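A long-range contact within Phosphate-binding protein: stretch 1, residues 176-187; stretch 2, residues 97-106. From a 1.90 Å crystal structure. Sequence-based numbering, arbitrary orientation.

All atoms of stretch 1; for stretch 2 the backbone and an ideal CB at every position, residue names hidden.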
# COMPACT_ATOMS: atom_id res chain seq x y z
N ILE A 176 17.67 1.73 14.82
CA ILE A 176 16.37 2.37 15.00
C ILE A 176 15.61 1.51 16.01
O ILE A 176 15.76 0.30 15.98
CB ILE A 176 15.64 2.47 13.65
CG1 ILE A 176 16.46 3.33 12.67
CG2 ILE A 176 14.25 3.10 13.80
CD1 ILE A 176 15.83 3.52 11.29
N ASP A 177 14.86 2.13 16.92
CA ASP A 177 14.26 1.42 18.00
C ASP A 177 13.03 0.60 17.57
O ASP A 177 12.81 -0.51 18.07
CB ASP A 177 13.83 2.39 19.09
CG ASP A 177 14.99 3.26 19.60
OD1 ASP A 177 16.01 2.71 19.96
OD2 ASP A 177 14.86 4.49 19.63
N VAL A 178 12.24 1.15 16.68
CA VAL A 178 10.93 0.55 16.37
C VAL A 178 10.73 0.47 14.88
O VAL A 178 11.18 1.32 14.11
CB VAL A 178 9.76 1.32 17.02
CG1 VAL A 178 8.45 0.59 16.81
CG2 VAL A 178 9.97 1.64 18.50
N GLY A 179 10.04 -0.60 14.45
CA GLY A 179 9.73 -0.76 13.07
C GLY A 179 8.23 -0.89 12.87
O GLY A 179 7.56 -1.32 13.79
N ALA A 180 7.74 -0.47 11.69
CA ALA A 180 6.33 -0.67 11.35
C ALA A 180 6.27 -1.46 10.07
O ALA A 180 6.95 -1.15 9.13
CB ALA A 180 5.60 0.62 11.21
N LEU A 181 5.50 -2.54 10.08
CA LEU A 181 5.22 -3.34 8.86
C LEU A 181 3.79 -3.87 8.94
O LEU A 181 3.21 -3.87 10.04
CB LEU A 181 6.13 -4.52 8.83
CG LEU A 181 7.60 -4.34 8.53
CD1 LEU A 181 8.29 -5.68 8.63
CD2 LEU A 181 7.82 -3.79 7.15
N SER A 182 3.24 -4.40 7.82
CA SER A 182 1.91 -5.05 7.88
C SER A 182 2.06 -6.40 8.58
O SER A 182 3.12 -7.01 8.62
CB SER A 182 1.30 -5.33 6.48
OG SER A 182 1.94 -6.46 5.94
N ASN A 183 0.95 -6.88 9.09
CA ASN A 183 0.90 -8.21 9.67
C ASN A 183 1.23 -9.26 8.66
O ASN A 183 1.77 -10.25 8.99
CB ASN A 183 -0.47 -8.46 10.25
CG ASN A 183 -1.55 -8.45 9.20
OD1 ASN A 183 -1.70 -7.53 8.38
ND2 ASN A 183 -2.31 -9.51 9.20
N VAL A 184 0.97 -8.99 7.39
CA VAL A 184 1.32 -9.94 6.33
C VAL A 184 2.82 -9.96 6.05
O VAL A 184 3.46 -11.03 5.90
CB VAL A 184 0.59 -9.60 5.03
CG1 VAL A 184 0.91 -10.64 3.96
CG2 VAL A 184 -0.89 -9.53 5.29
N ASP A 185 3.38 -8.76 6.01
CA ASP A 185 4.81 -8.60 5.90
C ASP A 185 5.57 -9.35 6.96
O ASP A 185 6.59 -9.95 6.67
CB ASP A 185 5.20 -7.15 6.07
CG ASP A 185 4.76 -6.27 4.96
OD1 ASP A 185 4.53 -6.70 3.81
OD2 ASP A 185 4.70 -5.06 5.24
N TRP A 186 5.06 -9.34 8.19
CA TRP A 186 5.64 -10.03 9.30
C TRP A 186 5.95 -11.50 9.00
O TRP A 186 6.92 -12.03 9.50
CB TRP A 186 4.68 -9.95 10.47
CG TRP A 186 5.18 -10.48 11.78
CD1 TRP A 186 4.71 -11.58 12.44
CD2 TRP A 186 6.24 -9.92 12.62
NE1 TRP A 186 5.39 -11.73 13.62
CE2 TRP A 186 6.32 -10.72 13.76
CE3 TRP A 186 7.09 -8.81 12.50
CZ2 TRP A 186 7.23 -10.47 14.81
CZ3 TRP A 186 8.00 -8.53 13.55
CH2 TRP A 186 8.06 -9.37 14.68
N ASP A 187 5.08 -12.15 8.23
CA ASP A 187 5.16 -13.58 7.92
C ASP A 187 5.74 -13.83 6.53
O ASP A 187 5.81 -14.97 6.07
CB ASP A 187 3.76 -14.24 8.07
CG ASP A 187 3.34 -14.37 9.53
OD1 ASP A 187 4.20 -14.67 10.38
OD2 ASP A 187 2.19 -14.10 9.86
N UNK A 97 3.74 -2.74 15.11
CA UNK A 97 4.97 -2.06 15.50
C UNK A 97 5.77 -3.10 16.19
O UNK A 97 5.25 -3.82 17.03
CB UNK A 97 4.73 -0.83 16.38
N UNK A 98 7.06 -3.18 15.90
CA UNK A 98 7.87 -4.16 16.55
C UNK A 98 9.20 -3.58 16.98
O UNK A 98 9.68 -2.60 16.41
CB UNK A 98 8.08 -5.36 15.63
N UNK A 99 9.78 -4.21 17.98
CA UNK A 99 11.11 -3.87 18.49
C UNK A 99 11.98 -5.08 18.70
O UNK A 99 11.50 -6.22 18.71
CB UNK A 99 10.99 -3.10 19.81
N UNK A 100 13.25 -4.82 18.98
CA UNK A 100 14.08 -5.90 19.52
C UNK A 100 13.53 -6.38 20.86
O UNK A 100 13.01 -5.61 21.66
CB UNK A 100 15.53 -5.44 19.68
N UNK A 101 13.61 -7.68 21.08
CA UNK A 101 13.04 -8.23 22.30
C UNK A 101 13.81 -7.66 23.50
O UNK A 101 13.22 -7.44 24.52
CB UNK A 101 13.09 -9.76 22.29
N UNK A 102 15.10 -7.38 23.35
CA UNK A 102 15.87 -6.78 24.45
C UNK A 102 15.66 -5.24 24.62
O UNK A 102 16.27 -4.61 25.50
CB UNK A 102 17.36 -7.06 24.22
N UNK A 103 14.76 -4.64 23.84
CA UNK A 103 14.41 -3.23 23.94
C UNK A 103 13.63 -3.01 25.22
O UNK A 103 12.92 -3.87 25.67
CB UNK A 103 13.60 -2.77 22.72
N UNK A 104 13.70 -1.84 25.77
CA UNK A 104 12.85 -1.56 26.89
C UNK A 104 11.44 -1.04 26.51
O UNK A 104 10.65 -0.70 27.40
CB UNK A 104 13.55 -0.54 27.79
N UNK A 105 11.14 -0.99 25.21
CA UNK A 105 9.81 -0.56 24.73
C UNK A 105 8.78 -1.73 24.80
O UNK A 105 8.98 -2.76 24.15
CB UNK A 105 9.92 -0.04 23.30
N UNK A 106 7.67 -1.52 25.51
CA UNK A 106 6.60 -2.51 25.56
C UNK A 106 5.26 -2.08 24.98
O UNK A 106 4.39 -2.91 24.84
CB UNK A 106 6.38 -2.93 27.02

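Strand 178-182 offers an edge to the strand that opens stretch 2; the two run antiparallel (142° between their directions), and in each extended strand the side chains alternate between the two faces. At position 97 the CB leaves on the same face as V178 and A180, and the ideal CB lies 4.0 Å from V178 CG1. A beta-branched, aliphatic or aromatic residue would suit. The deposited residue is F97, whose ring meets the valine at its edge, CD2 4.1 Å from V178 CG1.

Position 98 is paired with G179 in a hydrogen-bonded bridge: its N donates to G179 O at 2.9 Å, and G179 N returns the bond to its O at 2.8 Å. The CB points to the other face, the ideal CB 3.8 Å from W186 CZ3. Since G179 has no side chain, a hollow remains between tryptophan and strand, with the end of L181 bordering it. A large apolar residue is called for, and a flat one could use the bare glycine best. It is F98, chi1 p, which lays one ring face over G179 CA, 4.0 Å from CA to the ring centroid. An ideal CB on G179 would clash, 2.4 Å from F98 CZ, so the absent side chain makes this fit possible. L181 CG stands 3.9 Å from F98 CE1, and W186 CZ3 is 3.7 Å from F98 CG, the two rings meeting obliquely.

Position 99 returns to the V178 face, its ideal CB 3.6 Å from D177 O. Extended backbone angles favor a beta-branched residue, though other compact apolar ones would serve. V99 places CG1 3.8 Å from V178 CG2.

At position 100 nothing of stretch 1 lies near the CB, so many polar residues would do. R100 leaves sideways and its guanidinium forms a salt bridge with 102, while R100 N (2.8 Å) and D177 O (2.7 Å) share water 1, each distance to the water O.

Positions 101 and 102 are the middle of a type I turn and out of reach; polar residues suit both. They are R101 and D102, whose OD1 takes R100 NE at 3.1 Å.

Position 103 closes the turn. The CB points toward stretch 1, 5.2 Å from D177 O, with no pocket to fill, so a small polar residue is one of several that fit. S103 OG accepts from the N of 105 at 3.0 Å. Position 104, with phi -87°, tolerates proline and is P104.

Position 105 points back toward V178, its ideal CB 5.1 Å from V178 CG2: a long aliphatic chain can close that gap. I105 does, CD1 reaching V178 CG2 at 3.6 Å. Position 106 is out of reach, so almost any residue would suit; it is H106.

Stretch 2 97-106: FFVRRDSPIH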
# COMPACT_ATOMS: atom_id res chain seq x y z
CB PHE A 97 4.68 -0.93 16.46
CG PHE A 97 3.98 0.25 15.83
CD1 PHE A 97 2.64 0.20 15.53
CD2 PHE A 97 4.66 1.43 15.60
CE1 PHE A 97 2.00 1.29 14.99
CE2 PHE A 97 4.04 2.52 15.05
CZ PHE A 97 2.69 2.46 14.77
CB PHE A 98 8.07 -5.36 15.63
CG PHE A 98 8.86 -5.04 14.42
CD1 PHE A 98 8.22 -4.57 13.27
CD2 PHE A 98 10.26 -5.17 14.42
CE1 PHE A 98 8.95 -4.24 12.15
CE2 PHE A 98 10.99 -4.85 13.31
CZ PHE A 98 10.35 -4.37 12.18
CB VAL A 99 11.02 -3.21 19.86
CG1 VAL A 99 10.17 -1.95 19.76
CG2 VAL A 99 10.48 -4.17 20.92
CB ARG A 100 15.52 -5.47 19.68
CG ARG A 100 16.20 -5.32 18.32
CD ARG A 100 17.69 -5.21 18.54
NE ARG A 100 18.17 -6.34 19.33
CZ ARG A 100 18.68 -7.48 18.85
NH1 ARG A 100 18.82 -7.70 17.53
NH2 ARG A 100 19.09 -8.41 19.73
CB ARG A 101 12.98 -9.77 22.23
CG ARG A 101 13.30 -10.55 23.50
CD ARG A 101 12.67 -11.95 23.55
NE ARG A 101 11.20 -11.95 23.57
CZ ARG A 101 10.40 -11.41 24.52
NH1 ARG A 101 10.89 -10.77 25.59
NH2 ARG A 101 9.07 -11.51 24.38
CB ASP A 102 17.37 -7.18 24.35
CG ASP A 102 18.03 -6.76 23.01
OD1 ASP A 102 17.57 -5.90 22.29
OD2 ASP A 102 19.08 -7.31 22.66
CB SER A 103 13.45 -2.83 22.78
OG SER A 103 12.93 -1.50 22.92
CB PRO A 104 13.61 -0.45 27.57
CG PRO A 104 14.12 0.34 26.41
CD PRO A 104 14.61 -0.72 25.48
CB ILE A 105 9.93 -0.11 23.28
CG1 ILE A 105 10.86 1.11 23.16
CG2 ILE A 105 8.54 0.16 22.70
CD1 ILE A 105 11.41 1.36 21.76
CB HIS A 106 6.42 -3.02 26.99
CG HIS A 106 7.56 -3.87 27.40
ND1 HIS A 106 8.74 -3.33 27.88
CD2 HIS A 106 7.78 -5.20 27.27
CE1 HIS A 106 9.61 -4.30 28.10
NE2 HIS A 106 9.05 -5.44 27.71
O HOH W 1 14.54 -2.30 19.17
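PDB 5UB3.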